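Local coordinates for protein induced by osmotic stress (Scheffersomyces stipitis, PDB 5YWN) that is a haloketone reductase of the dihydroflavonol-4-reductase subfamily that probably uses NADPH for asymmetric reduction of ketones, at residues A[228-241]-A[261-273]. The protein carries 1 engineered substitution. Residues are numbered along the deposited sequence; the frame is centred on the assembly and turned at random.
Sequences VPATTGTFIDVRDV and LSNTRFNGQTLLD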
ATOM      1  N   VAL A 228       3.499 -15.798 -22.127  1.00 34.56           N
ATOM      2  CA  VAL A 228       3.325 -15.791 -20.716  1.00 31.45           C
ATOM      3  C   VAL A 228       3.834 -14.451 -20.200  1.00 32.65           C
ATOM      4  O   VAL A 228       4.876 -14.025 -20.568  1.00 30.63           O
ATOM      5  CB  VAL A 228       4.149 -16.907 -20.069  1.00 33.02           C
ATOM      6  CG1 VAL A 228       4.119 -16.813 -18.560  1.00 28.73           C
ATOM      7  CG2 VAL A 228       3.715 -18.279 -20.550  1.00 31.98           C
ATOM      8  N   PRO A 229       3.127 -13.807 -19.303  1.00 31.87           N
ATOM      9  CA  PRO A 229       3.613 -12.538 -18.774  1.00 30.59           C
ATOM     10  C   PRO A 229       4.919 -12.709 -18.069  1.00 30.03           C
ATOM     11  O   PRO A 229       5.123 -13.706 -17.526  1.00 29.18           O
ATOM     12  CB  PRO A 229       2.563 -12.151 -17.776  1.00 31.97           C
ATOM     13  CG  PRO A 229       1.356 -12.795 -18.268  1.00 36.71           C
ATOM     14  CD  PRO A 229       1.787 -14.102 -18.822  1.00 29.74           C
ATOM     15  N   ALA A 230       5.802 -11.731 -18.157  1.00 39.41           N
ATOM     16  CA  ALA A 230       7.106 -11.768 -17.495  1.00 33.11           C
ATOM     17  C   ALA A 230       7.108 -11.180 -16.086  1.00 37.30           C
ATOM     18  O   ALA A 230       8.090 -11.162 -15.415  1.00 41.36           O
ATOM     19  CB  ALA A 230       8.169 -11.124 -18.345  1.00 38.67           C
ATOM     20  N   THR A 231       5.959 -10.769 -15.651  1.00 33.78           N
ATOM     21  CA  THR A 231       5.776 -10.201 -14.370  1.00 36.15           C
ATOM     22  C   THR A 231       6.274 -11.173 -13.308  1.00 36.05           C
ATOM     23  O   THR A 231       6.068 -12.343 -13.419  1.00 34.71           O
ATOM     24  CB  THR A 231       4.275  -9.904 -14.155  1.00 41.43           C
ATOM     25  OG1 THR A 231       3.573 -11.081 -13.811  1.00 43.05           O
ATOM     26  CG2 THR A 231       3.629  -9.389 -15.403  1.00 37.26           C
ATOM     27  N   THR A 232       6.996 -10.664 -12.318  1.00 31.15           N
ATOM     28  CA  THR A 232       7.542 -11.479 -11.279  1.00 30.24           C
ATOM     29  C   THR A 232       7.879 -10.705 -10.022  1.00 29.27           C
ATOM     30  O   THR A 232       7.958  -9.539 -10.056  1.00 34.50           O
ATOM     31  CB  THR A 232       8.725 -12.312 -11.803  1.00 32.30           C
ATOM     32  OG1 THR A 232       9.139 -13.267 -10.844  1.00 36.12           O
ATOM     33  CG2 THR A 232       9.874 -11.459 -12.171  1.00 31.15           C
ATOM     34  N   GLY A 233       8.073 -11.392  -8.922  1.00 28.82           N
ATOM     35  CA  GLY A 233       8.385 -10.789  -7.654  1.00 25.80           C
ATOM     36  C   GLY A 233       7.782 -11.489  -6.453  1.00 26.84           C
ATOM     37  O   GLY A 233       7.486 -12.627  -6.501  1.00 22.94           O
ATOM     38  N   THR A 234       7.601 -10.739  -5.389  1.00 20.54           N
ATOM     39  CA  THR A 234       6.907 -11.190  -4.225  1.00 22.21           C
ATOM     40  C   THR A 234       5.586 -10.433  -4.075  1.00 20.38           C
ATOM     41  O   THR A 234       5.478  -9.312  -4.439  1.00 21.92           O
ATOM     42  CB  THR A 234       7.816 -11.118  -2.970  1.00 26.60           C
ATOM     43  OG1 THR A 234       7.340 -11.980  -1.982  1.00 30.82           O
ATOM     44  CG2 THR A 234       7.816  -9.855  -2.400  1.00 24.33           C
ATOM     45  N   PHE A 235       4.603 -11.091  -3.514  1.00 22.27           N
ATOM     46  CA  PHE A 235       3.277 -10.535  -3.325  1.00 20.84           C
ATOM     47  C   PHE A 235       2.866 -10.471  -1.864  1.00 17.43           C
ATOM     48  O   PHE A 235       3.323 -11.213  -1.085  1.00 20.48           O
ATOM     49  CB  PHE A 235       2.210 -11.248  -4.211  1.00 20.38           C
ATOM     50  CG  PHE A 235       1.247 -12.131  -3.462  1.00 20.19           C
ATOM     51  CD1 PHE A 235       1.671 -13.296  -2.932  1.00 20.10           C
ATOM     52  CD2 PHE A 235       0.026 -11.691  -3.151  1.00 17.59           C
ATOM     53  CE1 PHE A 235       0.844 -14.074  -2.195  1.00 19.14           C
ATOM     54  CE2 PHE A 235      -0.814 -12.451  -2.431  1.00 19.94           C
ATOM     55  CZ  PHE A 235      -0.401 -13.652  -1.950  1.00 20.50           C
ATOM     56  N   ILE A 236       1.896  -9.634  -1.613  1.00 20.34           N
ATOM     57  CA  ILE A 236       1.121  -9.644  -0.412  1.00 19.33           C
ATOM     58  C   ILE A 236      -0.322  -9.265  -0.693  1.00 19.35           C
ATOM     59  O   ILE A 236      -0.569  -8.395  -1.443  1.00 21.17           O
ATOM     60  CB  ILE A 236       1.773  -8.775   0.690  1.00 19.42           C
ATOM     61  CG1 ILE A 236       1.033  -8.882   2.005  1.00 22.06           C
ATOM     62  CG2 ILE A 236       1.930  -7.343   0.273  1.00 19.18           C
ATOM     63  CD1 ILE A 236       1.212 -10.149   2.762  1.00 21.35           C
ATOM     64  N   ASP A 237      -1.238  -9.964  -0.073  1.00 17.99           N
ATOM     65  CA  ASP A 237      -2.661  -9.690  -0.197  1.00 23.54           C
ATOM     66  C   ASP A 237      -3.088  -8.382   0.478  1.00 22.26           C
ATOM     67  O   ASP A 237      -2.687  -8.059   1.529  1.00 19.87           O
ATOM     68  CB  ASP A 237      -3.537 -10.845   0.251  1.00 20.16           C
ATOM     69  CG  ASP A 237      -4.982 -10.622  -0.045  1.00 24.91           C
ATOM     70  OD1 ASP A 237      -5.607  -9.823   0.607  1.00 25.95           O
ATOM     71  OD2 ASP A 237      -5.478 -11.227  -0.934  1.00 23.55           O
ATOM     72  N   VAL A 238      -3.935  -7.669  -0.199  1.00 20.40           N
ATOM     73  CA  VAL A 238      -4.343  -6.360   0.225  1.00 22.15           C
ATOM     74  C   VAL A 238      -5.012  -6.417   1.607  1.00 23.02           C
ATOM     75  O   VAL A 238      -4.819  -5.564   2.386  1.00 24.40           O
ATOM     76  CB  VAL A 238      -5.194  -5.642  -0.833  1.00 20.77           C
ATOM     77  CG1 VAL A 238      -6.497  -6.330  -1.023  1.00 22.06           C
ATOM     78  CG2 VAL A 238      -5.457  -4.208  -0.448  1.00 21.96           C
ATOM     79  N   ARG A 239      -5.773  -7.450   1.853  1.00 21.70           N
ATOM     80  CA  ARG A 239      -6.435  -7.640   3.088  1.00 25.32           C
ATOM     81  C   ARG A 239      -5.466  -7.864   4.255  1.00 27.43           C
ATOM     82  O   ARG A 239      -5.697  -7.426   5.321  1.00 19.79           O
ATOM     83  CB  ARG A 239      -7.509  -8.677   2.989  1.00 24.71           C
ATOM     84  CG  ARG A 239      -8.576  -8.343   1.984  1.00 24.44           C
ATOM     85  CD  ARG A 239      -9.299  -9.565   1.498  1.00 24.59           C
ATOM     86  NE  ARG A 239      -8.531 -10.336   0.557  1.00 24.37           N
ATOM     87  CZ  ARG A 239      -8.967 -11.417  -0.051  1.00 28.68           C
ATOM     88  NH1 ARG A 239     -10.177 -11.863   0.168  1.00 24.85           N
ATOM     89  NH2 ARG A 239      -8.207 -12.046  -0.864  1.00 20.65           N
ATOM     90  N   ASP A 240      -4.392  -8.568   3.977  1.00 23.08           N
ATOM     91  CA  ASP A 240      -3.304  -8.691   4.891  1.00 23.51           C
ATOM     92  C   ASP A 240      -2.571  -7.355   5.186  1.00 21.60           C
ATOM     93  O   ASP A 240      -2.241  -7.091   6.274  1.00 19.11           O
ATOM     94  CB  ASP A 240      -2.363  -9.779   4.452  1.00 24.18           C
ATOM     95  CG  ASP A 240      -2.996 -11.145   4.484  1.00 26.32           C
ATOM     96  OD1 ASP A 240      -3.720 -11.422   5.387  1.00 28.18           O
ATOM     97  OD2 ASP A 240      -2.755 -11.918   3.607  1.00 26.60           O
ATOM     98  N   VAL A 241      -2.366  -6.532   4.169  1.00 24.03           N
ATOM     99  CA  VAL A 241      -1.773  -5.239   4.362  1.00 20.70           C
ATOM    100  C   VAL A 241      -2.640  -4.364   5.259  1.00 23.18           C
ATOM    101  O   VAL A 241      -2.151  -3.745   6.159  1.00 22.68           O
ATOM    102  CB  VAL A 241      -1.425  -4.514   3.074  1.00 18.21           C
ATOM    103  CG1 VAL A 241      -0.757  -3.214   3.416  1.00 17.62           C
ATOM    104  CG2 VAL A 241      -0.488  -5.337   2.249  1.00 20.96           C
ATOM    105  N   LEU A 261       5.908  -6.527   4.904  1.00 22.29           N
ATOM    106  CA  LEU A 261       4.742  -7.292   4.520  1.00 21.30           C
ATOM    107  C   LEU A 261       4.950  -7.968   3.187  1.00 22.44           C
ATOM    108  O   LEU A 261       4.728  -7.407   2.166  1.00 23.98           O
ATOM    109  CB  LEU A 261       3.502  -6.409   4.512  1.00 22.31           C
ATOM    110  CG  LEU A 261       2.651  -6.224   5.758  1.00 23.34           C
ATOM    111  CD1 LEU A 261       1.695  -7.385   5.945  1.00 24.04           C
ATOM    112  CD2 LEU A 261       3.530  -6.091   6.975  1.00 21.38           C
ATOM    113  N   SER A 262       5.428  -9.179   3.260  1.00 24.30           N
ATOM    114  CA  SER A 262       5.816  -9.977   2.127  1.00 25.05           C
ATOM    115  C   SER A 262       5.469 -11.460   2.300  1.00 24.48           C
ATOM    116  O   SER A 262       5.722 -12.017   3.305  1.00 22.50           O
ATOM    117  CB  SER A 262       7.323  -9.821   1.939  1.00 27.69           C
ATOM    118  OG  SER A 262       7.713 -10.398   0.778  1.00 35.68           O
ATOM    119  N   ASN A 263       4.894 -12.064   1.287  1.00 20.48           N
ATOM    120  CA  ASN A 263       4.517 -13.423   1.340  1.00 20.52           C
ATOM    121  C   ASN A 263       5.354 -14.307   0.410  1.00 24.24           C
ATOM    122  O   ASN A 263       6.472 -14.522   0.681  1.00 30.40           O
ATOM    123  CB  ASN A 263       3.021 -13.612   1.157  1.00 25.87           C
ATOM    124  CG  ASN A 263       2.531 -14.995   1.602  1.00 28.44           C
ATOM    125  OD1 ASN A 263       3.256 -15.769   2.121  1.00 24.91           O
ATOM    126  ND2 ASN A 263       1.303 -15.255   1.364  1.00 24.42           N
ATOM    127  N   THR A 264       4.802 -14.776  -0.674  1.00 23.51           N
ATOM    128  CA  THR A 264       5.524 -15.697  -1.532  1.00 23.05           C
ATOM    129  C   THR A 264       5.874 -15.117  -2.919  1.00 25.18           C
ATOM    130  O   THR A 264       5.266 -14.223  -3.386  1.00 21.33           O
ATOM    131  CB  THR A 264       4.783 -17.044  -1.675  1.00 27.16           C
ATOM    132  OG1 THR A 264       3.490 -16.825  -2.192  1.00 25.46           O
ATOM    133  CG2 THR A 264       4.656 -17.732  -0.363  1.00 25.21           C
ATOM    134  N   ARG A 265       6.898 -15.689  -3.513  1.00 22.64           N
ATOM    135  CA  ARG A 265       7.318 -15.464  -4.861  1.00 25.37           C
ATOM    136  C   ARG A 265       6.400 -16.046  -5.906  1.00 25.33           C
ATOM    137  O   ARG A 265       5.865 -17.076  -5.726  1.00 25.96           O
ATOM    138  CB  ARG A 265       8.732 -15.987  -5.080  1.00 24.92           C
ATOM    139  CG  ARG A 265       9.701 -14.847  -5.058  1.00 32.24           C
ATOM    140  CD  ARG A 265      11.129 -15.230  -5.052  1.00 29.22           C
ATOM    141  NE  ARG A 265      11.866 -14.431  -4.144  1.00 30.57           N
ATOM    142  CZ  ARG A 265      12.233 -13.199  -4.368  1.00 30.85           C
ATOM    143  NH1 ARG A 265      11.917 -12.579  -5.443  1.00 30.72           N
ATOM    144  NH2 ARG A 265      12.941 -12.603  -3.474  1.00 36.87           N
ATOM    145  N   PHE A 266       6.286 -15.320  -6.989  1.00 20.88           N
ATOM    146  CA  PHE A 266       5.531 -15.681  -8.140  1.00 25.73           C
ATOM    147  C   PHE A 266       6.163 -15.169  -9.423  1.00 27.40           C
ATOM    148  O   PHE A 266       6.916 -14.250  -9.423  1.00 22.00           O
ATOM    149  CB  PHE A 266       4.138 -15.103  -8.044  1.00 25.98           C
ATOM    150  CG  PHE A 266       4.095 -13.637  -8.208  1.00 25.46           C
ATOM    151  CD1 PHE A 266       4.354 -12.810  -7.174  1.00 25.06           C
ATOM    152  CD2 PHE A 266       3.851 -13.114  -9.422  1.00 28.01           C
ATOM    153  CE1 PHE A 266       4.330 -11.473  -7.324  1.00 25.12           C
ATOM    154  CE2 PHE A 266       3.824 -11.772  -9.605  1.00 23.94           C
ATOM    155  CZ  PHE A 266       4.052 -10.954  -8.556  1.00 28.10           C
ATOM    156  N   ASN A 267       5.724 -15.759 -10.509  1.00 26.07           N
ATOM    157  CA  ASN A 267       5.894 -15.233 -11.838  1.00 27.46           C
ATOM    158  C   ASN A 267       4.639 -15.340 -12.683  1.00 24.20           C
ATOM    159  O   ASN A 267       3.645 -15.751 -12.226  1.00 23.89           O
ATOM    160  CB  ASN A 267       7.135 -15.783 -12.534  1.00 26.98           C
ATOM    161  CG  ASN A 267       7.033 -17.249 -12.900  1.00 26.33           C
ATOM    162  OD1 ASN A 267       5.990 -17.795 -13.039  1.00 23.29           O
ATOM    163  ND2 ASN A 267       8.158 -17.854 -13.071  1.00 24.31           N
ATOM    164  N   GLY A 268       4.767 -15.002 -13.941  1.00 25.32           N
ATOM    165  CA  GLY A 268       3.694 -15.085 -14.885  1.00 28.61           C
ATOM    166  C   GLY A 268       3.125 -16.486 -15.050  1.00 26.38           C
ATOM    167  O   GLY A 268       1.988 -16.636 -15.242  1.00 23.13           O
ATOM    168  N   GLN A 269       3.966 -17.494 -14.984  1.00 24.37           N
ATOM    169  CA  GLN A 269       3.511 -18.862 -15.016  1.00 26.92           C
ATOM    170  C   GLN A 269       2.663 -19.241 -13.816  1.00 24.78           C
ATOM    171  O   GLN A 269       1.676 -19.848 -13.971  1.00 23.02           O
ATOM    172  CB  GLN A 269       4.647 -19.840 -15.212  1.00 25.55           C
ATOM    173  CG  GLN A 269       4.197 -21.219 -15.571  1.00 28.08           C
ATOM    174  CD  GLN A 269       3.553 -21.311 -16.919  1.00 28.17           C
ATOM    175  OE1 GLN A 269       4.160 -21.039 -17.910  1.00 25.63           O
ATOM    176  NE2 GLN A 269       2.319 -21.667 -16.934  1.00 24.22           N
ATOM    177  N   THR A 270       3.067 -18.794 -12.644  1.00 22.85           N
ATOM    178  CA  THR A 270       2.337 -19.016 -11.429  1.00 22.99           C
ATOM    179  C   THR A 270       0.923 -18.422 -11.565  1.00 25.22           C
ATOM    180  O   THR A 270      -0.031 -19.062 -11.263  1.00 22.01           O
ATOM    181  CB  THR A 270       3.005 -18.311 -10.223  1.00 23.98           C
ATOM    182  OG1 THR A 270       4.405 -18.377 -10.318  1.00 19.64           O
ATOM    183  CG2 THR A 270       2.577 -18.963  -8.955  1.00 24.48           C
ATOM    184  N   LEU A 271       0.848 -17.214 -12.086  1.00 23.73           N
ATOM    185  CA  LEU A 271      -0.376 -16.523 -12.309  1.00 24.95           C
ATOM    186  C   LEU A 271      -1.309 -17.224 -13.310  1.00 25.52           C
ATOM    187  O   LEU A 271      -2.434 -17.455 -13.022  1.00 25.11           O
ATOM    188  CB  LEU A 271      -0.057 -15.130 -12.797  1.00 20.13           C
ATOM    189  CG  LEU A 271      -1.191 -14.282 -13.282  1.00 30.74           C
ATOM    190  CD1 LEU A 271      -2.319 -14.142 -12.292  1.00 30.12           C
ATOM    191  CD2 LEU A 271      -0.781 -12.956 -13.878  1.00 29.42           C
ATOM    192  N   LEU A 272      -0.772 -17.603 -14.437  1.00 25.48           N
ATOM    193  CA  LEU A 272      -1.490 -18.322 -15.456  1.00 26.21           C
ATOM    194  C   LEU A 272      -2.023 -19.666 -14.945  1.00 23.80           C
ATOM    195  O   LEU A 272      -3.119 -20.017 -15.197  1.00 26.39           O
ATOM    196  CB  LEU A 272      -0.565 -18.575 -16.609  1.00 27.04           C
ATOM    197  CG  LEU A 272      -0.564 -17.625 -17.783  1.00 32.54           C
ATOM    198  CD1 LEU A 272       0.357 -18.079 -18.882  1.00 30.55           C
ATOM    199  CD2 LEU A 272      -1.953 -17.408 -18.308  1.00 33.58           C
ATOM    200  N   ASP A 273      -1.223 -20.367 -14.200  1.00 25.98           N
ATOM    201  CA  ASP A 273      -1.594 -21.646 -13.692  1.00 25.74           C
ATOM    202  C   ASP A 273      -2.792 -21.537 -12.755  1.00 24.72           C
ATOM    203  O   ASP A 273      -3.641 -22.340 -12.794  1.00 25.33           O
ATOM    204  CB  ASP A 273      -0.410 -22.355 -13.027  1.00 24.81           C
ATOM    205  CG  ASP A 273       0.677 -22.839 -14.046  1.00 28.89           C
ATOM    206  OD1 ASP A 273       0.425 -22.954 -15.217  1.00 26.51           O
ATOM    207  OD2 ASP A 273       1.768 -23.098 -13.622  1.00 27.29           O
TER
HETATM  208  O   HOH W   1       7.132 -14.541 -15.787  1.00 38.01           O
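A short antiparallel beta ladder pairs Gly-233 and Thr-234 with Phe-266 and Arg-265, where the chain past 258-261, the last strand of the parallel Rossmann sheet, meets the residues leading into strand 234-237, which lies beside 194-196. Phe-266 N reaches Gly-233 O at 3.0 Å, and Phe-266 O accepts twice, from Gly-233 N and, at 2.8 Å, from Thr-232 OG1, whose hydroxyl comes in tilted from the carbonyl plane. Further along, Phe-235 N bonds to Thr-264 O and Asn-263 N to Phe-235 O. A chi1 of 71° sets Phe-266 CG between the backbone N and the carbonyl carbon and lays the ring against the backbone of Gly-233, with Gly-233 N over one face and Thr-234 C at its edge; CE1 touches Phe-235 CB. Phe-196 meets this ring edge-to-face, and an alanine in place of Phe-266 would probably leave a gap beside Gly-233 and Phe-235 CB and take from Phe-196 its aromatic partner. Asn-267 caps the N-terminus of helix 268-278 in a capping box: its OD1 accepts from Thr-270 N, and its own N donates to Thr-270 OG1. At the far end Val-228 CG2 packs 3.8 Å from Leu-272 CD1, and one water bridges Pro-229 O, at 2.8 Å, and Gly-268 N.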